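Local coordinates for protein N5-Carboxyaminoimidazole ribonucleotide synthetase (PDB 3ORR) that catalyses the ATP-dependent carboxylation of 5-aminoimidazole ribonucleotide with bicarbonate to N5-carboxyaminoimidazole ribonucleotide, a step of purine biosynthesis, at residues 199-204 against 247-252. Numbering follows the deposited sequence.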
loop_
_atom_site.group_PDB
_atom_site.type_symbol
_atom_site.label_atom_id
_atom_site.label_comp_id
_atom_site.label_asym_id
_atom_site.label_seq_id
_atom_site.Cartn_x
_atom_site.Cartn_y
_atom_site.Cartn_z
ATOM N N VAL A 199 4.242 -5.496 17.511
ATOM C CA VAL A 199 3.158 -5.159 18.410
ATOM C C VAL A 199 2.807 -3.702 18.192
ATOM O O VAL A 199 3.688 -2.890 17.881
ATOM C CB VAL A 199 3.580 -5.381 19.899
ATOM C CG1 VAL A 199 2.437 -5.093 20.856
ATOM C CG2 VAL A 199 4.080 -6.820 20.095
ATOM N N THR A 200 1.521 -3.372 18.343
ATOM C CA THR A 200 1.129 -1.971 18.252
ATOM C C THR A 200 0.289 -1.612 19.481
ATOM O O THR A 200 -0.679 -2.329 19.882
ATOM C CB THR A 200 0.288 -1.650 16.981
ATOM O OG1 THR A 200 0.975 -2.103 15.793
ATOM C CG2 THR A 200 0.118 -0.167 16.870
ATOM N N ARG A 201 0.657 -0.496 20.073
ATOM C CA ARG A 201 -0.005 -0.060 21.266
ATOM C C ARG A 201 -0.562 1.338 21.006
ATOM O O ARG A 201 0.124 2.200 20.397
ATOM C CB ARG A 201 1.024 -0.144 22.420
ATOM C CG ARG A 201 0.558 0.374 23.746
ATOM C CD ARG A 201 1.213 -0.322 24.973
ATOM N NE ARG A 201 0.389 0.117 26.093
ATOM C CZ ARG A 201 0.367 1.355 26.569
ATOM N NH1 ARG A 201 1.197 2.273 26.075
ATOM N NH2 ARG A 201 -0.442 1.660 27.584
ATOM N N GLY A 202 -1.818 1.548 21.395
ATOM C CA GLY A 202 -2.541 2.775 21.065
ATOM C C GLY A 202 -3.150 3.451 22.278
ATOM O O GLY A 202 -2.769 3.193 23.460
ATOM N N ASN A 203 -4.104 4.322 21.974
ATOM C CA ASN A 203 -4.902 5.016 22.948
ATOM C C ASN A 203 -5.554 4.151 23.976
ATOM O O ASN A 203 -6.021 3.032 23.682
ATOM C CB ASN A 203 -5.997 5.859 22.257
ATOM C CG ASN A 203 -5.750 7.324 22.419
ATOM O OD1 ASN A 203 -5.044 7.732 23.356
ATOM N ND2 ASN A 203 -6.312 8.139 21.532
ATOM N N ASN A 204 -5.552 4.669 25.205
ATOM C CA ASN A 204 -6.272 4.038 26.290
ATOM C C ASN A 204 -5.888 2.548 26.448
ATOM O O ASN A 204 -6.733 1.659 26.590
ATOM C CB ASN A 204 -7.766 4.246 26.053
ATOM C CG ASN A 204 -8.576 4.024 27.278
ATOM O OD1 ASN A 204 -8.103 4.238 28.423
ATOM N ND2 ASN A 204 -9.831 3.579 27.073
ATOM N N SER A 247 7.126 -1.673 32.211
ATOM C CA SER A 247 8.339 -0.960 32.529
ATOM C C SER A 247 8.697 0.104 31.505
ATOM O O SER A 247 9.326 1.102 31.856
ATOM C CB SER A 247 9.500 -1.935 32.738
ATOM O OG SER A 247 9.364 -2.602 34.001
ATOM N N ILE A 248 8.287 -0.094 30.246
ATOM C CA ILE A 248 8.664 0.821 29.168
ATOM C C ILE A 248 7.410 1.251 28.422
ATOM O O ILE A 248 6.525 0.418 28.086
ATOM C CB ILE A 248 9.642 0.173 28.170
ATOM C CG1 ILE A 248 10.827 -0.479 28.892
ATOM C CG2 ILE A 248 10.147 1.209 27.194
ATOM C CD1 ILE A 248 11.685 -1.378 27.997
ATOM N N HIS A 249 7.308 2.552 28.183
ATOM C CA HIS A 249 6.135 3.102 27.513
ATOM C C HIS A 249 6.306 2.981 25.987
ATOM O O HIS A 249 7.251 3.535 25.403
ATOM C CB HIS A 249 5.925 4.566 27.937
ATOM C CG HIS A 249 4.923 5.311 27.107
ATOM N ND1 HIS A 249 3.565 5.214 27.325
ATOM C CD2 HIS A 249 5.074 6.164 26.059
ATOM C CE1 HIS A 249 2.919 5.972 26.449
ATOM N NE2 HIS A 249 3.811 6.562 25.672
ATOM N N PHE A 250 5.385 2.276 25.334
ATOM C CA PHE A 250 5.270 2.347 23.846
ATOM C C PHE A 250 3.896 2.780 23.385
ATOM O O PHE A 250 2.864 2.287 23.859
ATOM C CB PHE A 250 5.494 0.967 23.263
ATOM C CG PHE A 250 6.780 0.355 23.643
ATOM C CD1 PHE A 250 7.937 0.668 22.933
ATOM C CD2 PHE A 250 6.853 -0.527 24.720
ATOM C CE1 PHE A 250 9.149 0.081 23.274
ATOM C CE2 PHE A 250 8.030 -1.087 25.073
ATOM C CZ PHE A 250 9.202 -0.786 24.354
ATOM N N ILE A 251 3.861 3.684 22.435
ATOM C CA ILE A 251 2.684 3.745 21.573
ATOM C C ILE A 251 3.096 3.657 20.094
ATOM O O ILE A 251 4.232 3.976 19.738
ATOM C CB ILE A 251 1.683 4.900 21.901
ATOM C CG1 ILE A 251 1.818 6.041 20.959
ATOM C CG2 ILE A 251 1.638 5.298 23.392
ATOM C CD1 ILE A 251 0.885 5.897 19.849
ATOM N N GLY A 252 2.210 3.180 19.233
ATOM C CA GLY A 252 2.606 2.923 17.858
ATOM C C GLY A 252 3.211 1.513 17.819
ATOM O O GLY A 252 3.067 0.746 18.762
#
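Arg201 and Gly252 face each other as an antiparallel hydrogen-bonded pair, and a third bond, from the arginine side chain, ties the same residue to the loop just before Gly252. Arg201 N reaches Gly252 O at 3.0 Å on a nearly straight N-H (167°), though it approaches from above the carbonyl plane. The return bond is short, Gly252 N to Arg201 O at 2.6 Å, and lies in the carbonyl plane; Ile251 CA adds a CA-H...O contact to Arg201 O at 3.2 Å. Toward the body of the strands, Thr200 CA makes a similar contact with Gly252 O. Gly252 takes a positive phi (86°), a conformation glycine adopts readily.

The Arg201 side chain leaves with CG anti to the backbone N (chi1 175°) and runs extended to NE, passing its CB, CG and CD along Phe250 O before the guanidinium turns back to the same oxygen. Arg201 NH1 donates to Phe250 O at 2.8 Å; the acceptor lies near the guanidinium plane at its edge, while the donor is tilted from the carbonyl plane of Phe250. His249 ND1 and the CG2 methyl of Ile251 both approach the guanidinium obliquely, the nitrogen 4.0 Å from Arg201 NH1 in a contact that is no hydrogen bond.

Further out, Asn205 OD1 accepts a bond from Arg201 NH2, helping to fix the rotation of the guanidinium, while His249 NE2 is bonded to Pro99 O. Thr200 OG1 bonds with the hydroxyls of Thr253 and Thr293, and Ile251 packs on helix 290-298. The Phe250 side chain is about 11 Å from that of Glu270, which probably binds ATP.

Here the loop after helix 234-247 enters strand 252-261 beside the end of strand 191-201, starting an antiparallel strand pair of the ATP-grasp fold within the large antiparallel sheet.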